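Local structure of possible periplasmic protein (Campylobacter jejuni, 3RGC) at the interface of chains A and B. The protein acts as a SurA-like periplasmic chaperone, related in structure to the virulence factor PEB4, and may also have peptidyl-prolyl cis-trans isomerase activity. Coordinates in Å, arbitrary orientation; residue numbers count along the deposited sequence, not the author numbering. Chains: chain A/B, Possible periplasmic protein.

Contact 1: the interface of chains A and B. Residues chain A 181-184, 187-188; chain B 146-147, 150, 191, 198.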
loop_
_atom_site.group_PDB
_atom_site.type_symbol
_atom_site.label_atom_id
_atom_site.label_comp_id
_atom_site.label_asym_id
_atom_site.label_seq_id
_atom_site.Cartn_x
_atom_site.Cartn_y
_atom_site.Cartn_z
ATOM N N SER A 181 7.636 -9.365 9.183
ATOM C CA SER A 181 8.035 -9.621 7.804
ATOM C C SER A 181 6.834 -9.692 6.861
ATOM O O SER A 181 6.973 -9.391 5.681
ATOM C CB SER A 181 8.837 -10.915 7.682
ATOM O OG SER A 181 10.116 -10.793 8.252
ATOM N N GLN A 182 5.676 -10.121 7.367
ATOM C CA GLN A 182 4.483 -10.245 6.524
ATOM C C GLN A 182 3.767 -8.910 6.299
ATOM O O GLN A 182 3.022 -8.764 5.340
ATOM C CB GLN A 182 3.467 -11.240 7.114
ATOM C CG GLN A 182 4.046 -12.525 7.632
ATOM C CD GLN A 182 4.987 -13.217 6.669
ATOM O OE1 GLN A 182 4.728 -13.307 5.471
ATOM N NE2 GLN A 182 6.114 -13.695 7.196
ATOM N N ILE A 183 3.967 -7.945 7.191
ATOM C CA ILE A 183 3.223 -6.689 7.104
ATOM C C ILE A 183 3.757 -5.809 5.964
ATOM O O ILE A 183 4.959 -5.592 5.853
ATOM C CB ILE A 183 3.227 -5.901 8.438
ATOM C CG1 ILE A 183 2.237 -6.490 9.447
ATOM C CG2 ILE A 183 2.797 -4.462 8.197
ATOM C CD1 ILE A 183 2.516 -7.872 9.884
ATOM N N PRO A 184 2.859 -5.326 5.094
ATOM C CA PRO A 184 3.220 -4.400 4.004
ATOM C C PRO A 184 3.857 -3.112 4.525
ATOM O O PRO A 184 3.455 -2.586 5.565
ATOM C CB PRO A 184 1.862 -4.077 3.350
ATOM C CG PRO A 184 0.999 -5.287 3.679
ATOM C CD PRO A 184 1.451 -5.768 5.024
ATOM N N SER A 187 1.844 -0.378 6.543
ATOM C CA SER A 187 0.752 -0.954 7.312
ATOM C C SER A 187 1.160 -1.315 8.732
ATOM O O SER A 187 2.354 -1.381 9.054
ATOM C CB SER A 187 0.184 -2.167 6.597
ATOM O OG SER A 187 -0.307 -1.788 5.321
ATOM N N PHE A 188 0.147 -1.536 9.567
ATOM C CA PHE A 188 0.323 -1.823 10.989
ATOM C C PHE A 188 0.197 -3.300 11.292
ATOM O O PHE A 188 -0.539 -4.030 10.626
ATOM C CB PHE A 188 -0.723 -1.076 11.830
ATOM C CG PHE A 188 -0.467 0.389 11.950
ATOM C CD1 PHE A 188 0.190 0.899 13.057
ATOM C CD2 PHE A 188 -0.868 1.261 10.942
ATOM C CE1 PHE A 188 0.441 2.266 13.164
ATOM C CE2 PHE A 188 -0.623 2.629 11.035
ATOM C CZ PHE A 188 0.032 3.135 12.151
ATOM N N PRO B 146 -1.534 -11.101 3.857
ATOM C CA PRO B 146 -1.093 -9.904 3.139
ATOM C C PRO B 146 -0.116 -10.258 2.015
ATOM O O PRO B 146 -0.103 -9.590 0.986
ATOM C CB PRO B 146 -0.436 -9.057 4.229
ATOM C CG PRO B 146 -0.018 -10.061 5.302
ATOM C CD PRO B 146 -0.976 -11.203 5.221
ATOM N N GLN B 147 0.661 -11.320 2.198
ATOM C CA GLN B 147 1.561 -11.789 1.141
ATOM C C GLN B 147 0.851 -12.358 -0.098
ATOM O O GLN B 147 1.447 -12.408 -1.175
ATOM C CB GLN B 147 2.566 -12.814 1.673
ATOM C CG GLN B 147 3.760 -12.187 2.358
ATOM C CD GLN B 147 4.283 -10.991 1.601
ATOM O OE1 GLN B 147 4.716 -11.109 0.449
ATOM N NE2 GLN B 147 4.230 -9.819 2.239
ATOM N N GLU B 150 0.141 -9.223 -1.886
ATOM C CA GLU B 150 1.406 -8.725 -2.428
ATOM C C GLU B 150 1.720 -9.421 -3.745
ATOM O O GLU B 150 2.036 -8.775 -4.738
ATOM C CB GLU B 150 2.564 -8.915 -1.444
ATOM C CG GLU B 150 2.596 -7.908 -0.304
ATOM C CD GLU B 150 2.771 -6.483 -0.791
ATOM O OE1 GLU B 150 3.100 -6.296 -1.984
ATOM O OE2 GLU B 150 2.575 -5.548 0.014
ATOM N N VAL B 191 -0.867 -2.845 -0.527
ATOM C CA VAL B 191 -1.666 -3.707 0.319
ATOM C C VAL B 191 -1.996 -2.972 1.618
ATOM O O VAL B 191 -1.104 -2.504 2.328
ATOM C CB VAL B 191 -0.954 -5.030 0.624
ATOM C CG1 VAL B 191 -1.748 -5.828 1.668
ATOM C CG2 VAL B 191 -0.745 -5.845 -0.668
ATOM N N TYR B 198 -6.741 -7.924 5.074
ATOM C CA TYR B 198 -6.032 -7.008 4.180
ATOM C C TYR B 198 -6.816 -6.764 2.910
ATOM O O TYR B 198 -7.687 -7.562 2.550
ATOM C CB TYR B 198 -4.613 -7.525 3.877
ATOM C CG TYR B 198 -3.806 -7.632 5.140
ATOM C CD1 TYR B 198 -3.190 -6.510 5.682
ATOM C CD2 TYR B 198 -3.697 -8.840 5.820
ATOM C CE1 TYR B 198 -2.472 -6.584 6.855
ATOM C CE2 TYR B 198 -2.977 -8.929 7.004
ATOM C CZ TYR B 198 -2.362 -7.793 7.515
ATOM O OH TYR B 198 -1.643 -7.852 8.691
#
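A:Pro184 packs its ring between B:Val191, B:Pro146 and the carboxylate tip of B:Glu150. Followed round from CB, the ring meets chain B at CB, CG and CD. CB lies against two polar atoms, the backbone oxygen O of B:Val191 at 3.5 Å and the carboxylate OE2 of B:Glu150, which is also near CG. CG packs on the branch of B:Val191, touching its CG1 at 3.4 Å, a tight contact. That methyl stands anti to its own backbone N (chi1 172°), the rotation that carries it to the proline. CD faces CB of B:Pro146 at 3.9 Å, where the two prolines cross at about a right angle.

B:Pro146 is used on more than one side. Its CG reaches the carbonyl O of A:Gln182 at 3.3 Å, while its CB sits 3.6 Å above the ring plane of B:Tyr198, over the ring centre. The tyrosine is thus backed by its own chain's proline, and its phenol OH points to CG1 of A:Ile183 across the interface, in van der Waals contact at most.

Polar links here are weak. The amide NE2 of B:Gln147 makes a long hydrogen bond, 3.5 Å, to the same A:Gln182 O. Both glutamine side chains bend at chi2 and cross nearly perpendicularly, with amide planes 78° apart, and OE1 of A:Gln182 rests against the aliphatic CG of B:Gln147. At the other end the hydroxyl OG of A:Ser187 donates a weak hydrogen bond to the B:Val191 carbonyl O, 3.2 Å away.

On chain A the patch runs from the end of helix 174-182 into the loop that follows; on chain B it combines the start of helix 146-154, the loop at B:Val191 and the first residue of strand 198-201.

Contact 2: the interface of chains A and B. Residues chain A 128-130, 182, 224; chain B 145, 147-148, 151.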
loop_
_atom_site.group_PDB
_atom_site.type_symbol
_atom_site.label_atom_id
_atom_site.label_comp_id
_atom_site.label_asym_id
_atom_site.label_seq_id
_atom_site.Cartn_x
_atom_site.Cartn_y
_atom_site.Cartn_z
ATOM N N ASP A 128 5.279 -19.453 -1.051
ATOM C CA ASP A 128 5.373 -18.104 -1.585
ATOM C C ASP A 128 4.383 -17.138 -0.933
ATOM O O ASP A 128 4.432 -15.927 -1.153
ATOM C CB ASP A 128 5.195 -18.122 -3.102
ATOM C CG ASP A 128 3.828 -18.617 -3.518
ATOM O OD1 ASP A 128 2.829 -18.170 -2.919
ATOM O OD2 ASP A 128 3.752 -19.457 -4.439
ATOM N N LYS A 129 3.483 -17.663 -0.119
ATOM C CA LYS A 129 2.569 -16.785 0.609
ATOM C C LYS A 129 3.160 -16.249 1.916
ATOM O O LYS A 129 2.465 -15.568 2.685
ATOM C CB LYS A 129 1.257 -17.502 0.886
ATOM C CG LYS A 129 0.561 -17.948 -0.365
ATOM C CD LYS A 129 -0.807 -18.497 -0.058
ATOM C CE LYS A 129 -1.399 -19.104 -1.317
ATOM N NZ LYS A 129 -1.312 -18.139 -2.451
ATOM N N PHE A 130 4.432 -16.554 2.165
ATOM C CA PHE A 130 5.118 -16.101 3.386
ATOM C C PHE A 130 6.522 -15.631 3.073
ATOM O O PHE A 130 7.235 -16.223 2.258
ATOM C CB PHE A 130 5.176 -17.222 4.423
ATOM C CG PHE A 130 3.851 -17.850 4.685
ATOM C CD1 PHE A 130 2.977 -17.297 5.593
ATOM C CD2 PHE A 130 3.457 -18.970 3.973
ATOM C CE1 PHE A 130 1.740 -17.866 5.809
ATOM C CE2 PHE A 130 2.241 -19.542 4.181
ATOM C CZ PHE A 130 1.374 -18.989 5.098
ATOM N N GLN A 182 5.676 -10.121 7.367
ATOM C CA GLN A 182 4.483 -10.245 6.524
ATOM C C GLN A 182 3.767 -8.910 6.299
ATOM O O GLN A 182 3.022 -8.764 5.340
ATOM C CB GLN A 182 3.467 -11.240 7.114
ATOM C CG GLN A 182 4.046 -12.525 7.632
ATOM C CD GLN A 182 4.987 -13.217 6.669
ATOM O OE1 GLN A 182 4.728 -13.307 5.471
ATOM N NE2 GLN A 182 6.114 -13.695 7.196
ATOM N N ALA A 224 -2.786 -18.938 9.033
ATOM C CA ALA A 224 -3.246 -19.034 7.653
ATOM C C ALA A 224 -3.859 -20.410 7.377
ATOM O O ALA A 224 -4.831 -20.540 6.628
ATOM C CB ALA A 224 -2.090 -18.800 6.715
ATOM N N ASN B 145 -4.262 -13.053 4.410
ATOM C CA ASN B 145 -2.820 -13.131 4.189
ATOM C C ASN B 145 -2.358 -11.988 3.298
ATOM O O ASN B 145 -2.745 -11.898 2.132
ATOM C CB ASN B 145 -2.471 -14.480 3.559
ATOM C CG ASN B 145 -0.976 -14.722 3.446
ATOM O OD1 ASN B 145 -0.181 -13.805 3.256
ATOM N ND2 ASN B 145 -0.594 -15.974 3.551
ATOM N N GLN B 147 0.661 -11.320 2.198
ATOM C CA GLN B 147 1.561 -11.789 1.141
ATOM C C GLN B 147 0.851 -12.358 -0.098
ATOM O O GLN B 147 1.447 -12.408 -1.175
ATOM C CB GLN B 147 2.566 -12.814 1.673
ATOM C CG GLN B 147 3.760 -12.187 2.358
ATOM C CD GLN B 147 4.283 -10.991 1.601
ATOM O OE1 GLN B 147 4.716 -11.109 0.449
ATOM N NE2 GLN B 147 4.230 -9.819 2.239
ATOM N N THR B 148 -0.396 -12.803 0.049
ATOM C CA THR B 148 -1.161 -13.273 -1.110
ATOM C C THR B 148 -1.668 -12.081 -1.938
ATOM O O THR B 148 -1.828 -12.172 -3.161
ATOM C CB THR B 148 -2.346 -14.192 -0.716
ATOM O OG1 THR B 148 -3.445 -13.402 -0.248
ATOM C CG2 THR B 148 -1.934 -15.163 0.362
ATOM N N ASN B 151 1.635 -10.745 -3.743
ATOM C CA ASN B 151 1.814 -11.535 -4.957
ATOM C C ASN B 151 0.864 -11.166 -6.126
ATOM O O ASN B 151 1.041 -11.632 -7.243
ATOM C CB ASN B 151 1.775 -13.033 -4.628
ATOM C CG ASN B 151 2.860 -13.427 -3.642
ATOM O OD1 ASN B 151 3.804 -12.674 -3.437
ATOM N ND2 ASN B 151 2.734 -14.604 -3.029
HETATM O O HOH W 1 1.815 -13.559 5.155
#
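B:Asn145 and B:Asn151 direct their side-chain amides at consecutive backbone carbonyls of chain A, and both make hydrogen bonds across the interface. ND2 of B:Asn151 donates to O of A:Asp128 at 2.9 Å. The bond is nearly straight (163° at H) and the acceptor lies in the plane of the asparagine amide, but the donor stands above the carbonyl plane. A:Asp128 is poorly ordered, which makes this bond less certain than its geometry suggests. ND2 of B:Asn145 donates to O of A:Lys129 at 3.2 Å, tilted moderately from that carbonyl plane.

A water extends the polar network. It lies 2.8 Å from OD1 of B:Asn145, and also links to the side-chain OE1 of A:Gln182 and to the A:Lys129 carbonyl, bridging the two chains. The same OD1 accepts the backbone N of B:Gln147 at 2.8 Å, and B:Asn145 thereby caps the start of helix 146-154, though the N-H bond is bent. Its backbone O takes a hydrogen bond from the hydroxyl OG1 of B:Thr148.

Apolar contact comes from the long aliphatic stem of A:Lys129, which passes obliquely over the B:Thr148 methyl, CD to CG2 at 3.5 Å. With OG1 turned back to B:Asn145 (chi1 79°), this methyl is presented to the lysine.

An amide also meets a ring: ND2 of B:Asn145 lies over the face of A:Phe130, toward its CE1-CZ rim, 3.8 Å from CE1, with the planes 47° apart. A:Ala224 CB sits at the ring edge, in plane.

The site sets one side of chain B helix 146-154 and the residue before it against the 3-10 helix 127-129 of chain A, joining the two copies in the crystal.

Contact 1 and contact 2 are neighbouring parts of one interface, their C-alpha centres about 8 Å apart, and they share A:Gln182 and B:Gln147. The chain B helix 146-154 serves both: B:Pro146 and B:Glu150 belong to contact 1, B:Thr148 and B:Asn151 to contact 2. Chain A meets it with two segments distant in sequence, the end of helix 174-182 with its following loop and the 3-10 helix 127-129. Contact 1 is mainly apolar, contact 2 richer in hydrogen bonds. The whole interface departs from exact two-fold symmetry, and the structure alone does not show that this pairing forms in the periplasm.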